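Local coordinates for DegV family protein (Eubacterium eligens, PDB 3FDJ), which is of unknown function but, as a member of the DegV family, probably binds a fatty acid or related lipid between its two domains, at residues 120-125 with 149-155. Residues are numbered along the deposited sequence; the frame is centred on the assembly and turned at random.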
loop_
_atom_site.group_PDB
_atom_site.type_symbol
_atom_site.label_atom_id
_atom_site.label_comp_id
_atom_site.label_asym_id
_atom_site.label_seq_id
_atom_site.Cartn_x
_atom_site.Cartn_y
_atom_site.Cartn_z
ATOM N N PRO A 120 2.859 -2.091 0.501
ATOM C CA PRO A 120 3.928 -2.849 -0.117
ATOM C C PRO A 120 3.530 -3.655 -1.335
ATOM O O PRO A 120 4.392 -3.960 -2.156
ATOM C CB PRO A 120 4.436 -3.758 1.016
ATOM C CG PRO A 120 3.322 -3.825 1.973
ATOM C CD PRO A 120 2.691 -2.451 1.909
ATOM N N GLN A 121 2.253 -4.007 -1.468
ATOM C CA GLN A 121 1.808 -4.691 -2.686
ATOM C C GLN A 121 1.825 -3.737 -3.890
ATOM O O GLN A 121 2.230 -4.134 -4.996
ATOM C CB GLN A 121 0.440 -5.361 -2.466
ATOM C CG GLN A 121 0.006 -6.349 -3.589
ATOM C CD GLN A 121 -0.953 -7.455 -3.118
ATOM O OE1 GLN A 121 -1.584 -7.354 -2.068
ATOM N NE2 GLN A 121 -1.120 -8.492 -3.948
HETATM N N MSE A 122 1.422 -2.489 -3.670
HETATM C CA MSE A 122 1.552 -1.428 -4.695
HETATM C C MSE A 122 3.025 -1.245 -5.040
HETATM O O MSE A 122 3.375 -1.158 -6.220
HETATM C CB MSE A 122 0.948 -0.091 -4.219
HETATM C CG MSE A 122 -0.545 -0.153 -3.981
HETATM SE SE MSE A 122 -1.204 1.496 -3.264
HETATM C CE MSE A 122 -0.837 2.669 -4.838
ATOM N N ARG A 123 3.898 -1.239 -4.027
ATOM C CA ARG A 123 5.338 -1.160 -4.296
ATOM C C ARG A 123 5.848 -2.298 -5.173
ATOM O O ARG A 123 6.592 -2.052 -6.126
ATOM C CB ARG A 123 6.167 -1.060 -3.007
ATOM C CG ARG A 123 7.609 -0.884 -3.294
ATOM C CD ARG A 123 8.410 -0.615 -2.057
ATOM N NE ARG A 123 9.802 -0.472 -2.446
ATOM C CZ ARG A 123 10.726 0.176 -1.742
ATOM N NH1 ARG A 123 10.439 0.760 -0.567
ATOM N NH2 ARG A 123 11.951 0.263 -2.244
ATOM N N ILE A 124 5.451 -3.534 -4.859
ATOM C CA ILE A 124 5.855 -4.692 -5.658
ATOM C C ILE A 124 5.373 -4.570 -7.114
ATOM O O ILE A 124 6.098 -4.899 -8.049
ATOM C CB ILE A 124 5.415 -6.013 -4.982
ATOM C CG1 ILE A 124 6.338 -6.296 -3.797
ATOM C CG2 ILE A 124 5.460 -7.196 -5.955
ATOM C CD1 ILE A 124 6.085 -7.631 -3.056
ATOM N N ILE A 125 4.150 -4.117 -7.305
ATOM C CA ILE A 125 3.637 -3.876 -8.657
ATOM C C ILE A 125 4.515 -2.842 -9.397
ATOM O O ILE A 125 4.957 -3.077 -10.518
ATOM C CB ILE A 125 2.157 -3.453 -8.621
ATOM C CG1 ILE A 125 1.315 -4.626 -8.119
ATOM C CG2 ILE A 125 1.677 -2.992 -10.007
ATOM C CD1 ILE A 125 -0.123 -4.263 -7.709
ATOM N N TYR A 149 1.060 -11.217 -13.276
ATOM C CA TYR A 149 2.061 -11.125 -12.206
ATOM C C TYR A 149 1.406 -10.870 -10.839
ATOM O O TYR A 149 1.774 -11.503 -9.820
ATOM C CB TYR A 149 3.084 -10.033 -12.548
ATOM C CG TYR A 149 4.081 -9.789 -11.445
ATOM C CD1 TYR A 149 5.230 -10.566 -11.347
ATOM C CD2 TYR A 149 3.853 -8.825 -10.468
ATOM C CE1 TYR A 149 6.145 -10.369 -10.302
ATOM C CE2 TYR A 149 4.757 -8.606 -9.437
ATOM C CZ TYR A 149 5.904 -9.369 -9.362
ATOM O OH TYR A 149 6.815 -9.181 -8.342
HETATM N N MSE A 150 0.407 -9.989 -10.826
HETATM C CA MSE A 150 -0.311 -9.647 -9.590
HETATM C C MSE A 150 -1.024 -10.828 -8.921
HETATM O O MSE A 150 -1.187 -10.875 -7.692
HETATM C CB MSE A 150 -1.308 -8.522 -9.888
HETATM C CG MSE A 150 -0.633 -7.182 -10.002
HETATM SE SE MSE A 150 -1.787 -5.906 -10.936
HETATM C CE MSE A 150 -3.290 -5.916 -9.749
ATOM N N GLN A 151 -1.438 -11.787 -9.724
ATOM C CA GLN A 151 -2.073 -12.982 -9.186
ATOM C C GLN A 151 -1.126 -13.770 -8.290
ATOM O O GLN A 151 -1.603 -14.538 -7.443
ATOM C CB GLN A 151 -2.612 -13.852 -10.333
ATOM C CG GLN A 151 -3.756 -13.181 -11.044
ATOM C CD GLN A 151 -4.416 -14.045 -12.103
ATOM O OE1 GLN A 151 -3.844 -15.014 -12.612
ATOM N NE2 GLN A 151 -5.619 -13.667 -12.468
ATOM N N LYS A 152 0.188 -13.607 -8.497
ATOM C CA LYS A 152 1.226 -14.290 -7.732
ATOM C C LYS A 152 1.851 -13.350 -6.694
ATOM O O LYS A 152 3.080 -13.377 -6.456
ATOM C CB LYS A 152 2.320 -14.841 -8.663
ATOM C CG LYS A 152 1.806 -15.802 -9.699
ATOM C CD LYS A 152 2.936 -16.330 -10.589
ATOM C CE LYS A 152 2.462 -17.488 -11.447
ATOM N NZ LYS A 152 1.982 -18.658 -10.620
ATOM N N THR A 153 1.013 -12.504 -6.093
ATOM C CA THR A 153 1.446 -11.629 -5.000
ATOM C C THR A 153 0.377 -11.653 -3.891
ATOM O O THR A 153 -0.796 -11.877 -4.177
ATOM C CB THR A 153 1.708 -10.151 -5.445
ATOM O OG1 THR A 153 0.484 -9.544 -5.878
ATOM C CG2 THR A 153 2.751 -10.074 -6.576
ATOM N N ARG A 154 0.792 -11.431 -2.639
ATOM C CA ARG A 154 -0.094 -11.424 -1.495
ATOM C C ARG A 154 0.297 -10.323 -0.539
ATOM O O ARG A 154 1.429 -9.838 -0.573
ATOM C CB ARG A 154 -0.021 -12.739 -0.743
ATOM C CG ARG A 154 -0.569 -13.942 -1.515
ATOM C CD ARG A 154 -2.089 -13.893 -1.755
ATOM N NE ARG A 154 -2.845 -13.784 -0.510
ATOM C CZ ARG A 154 -3.201 -14.781 0.294
ATOM N NH1 ARG A 154 -2.910 -16.045 -0.000
ATOM N NH2 ARG A 154 -3.898 -14.508 1.408
ATOM N N LEU A 155 -0.639 -9.959 0.327
ATOM C CA LEU A 155 -0.389 -9.007 1.384
ATOM C C LEU A 155 -0.904 -9.538 2.706
ATOM O O LEU A 155 -2.014 -10.067 2.779
ATOM C CB LEU A 155 -1.065 -7.665 1.080
ATOM C CG LEU A 155 -0.913 -6.587 2.163
ATOM C CD1 LEU A 155 -0.758 -5.207 1.509
ATOM C CD2 LEU A 155 -2.064 -6.598 3.134
HETATM O O HOH W 1 8.168 -6.701 -8.197
#
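At the crossing between the two alpha/beta domains of this DegV-family fold, Gln121 on the first turn of helix 120-134 reaches Thr153, where the chain leaves helix 139-150 through a type I beta turn and enters strand 153-159. Gln121 swings CG away from its own backbone N (chi1 -168°) and extends, so that NE2 donates to Thr153 OG1 at 2.7 Å, the acceptor lying 17° out of the amide plane. The same hydroxyl donates to Met150 O, 2.8 Å from OG1, relaying the amide's grip to the turn's first residue. Gln121 OE1 lies 3.2 Å from Leu155 CB and accepts a hydrogen bond from Ser117. With alanine in place of Gln121, Thr153 OG1 would probably lose its amide donor and Ser117 its acceptor, and a gap open beside Leu155. One turn on, Ile124 CG2 meets the Tyr149 ring at its edge, 3.8 Å from CE2, and a water donates to both Ile124 O and Tyr149 OH, the latter also bonded to Glu276. Ile125 CG1 packs on Met150 CG at 3.7 Å, selenomethionine in this crystal. Pairing of Arg154 with Cys275 carries the strand into the second mixed sheet, an arrangement consistent with the two-domain DegV fold.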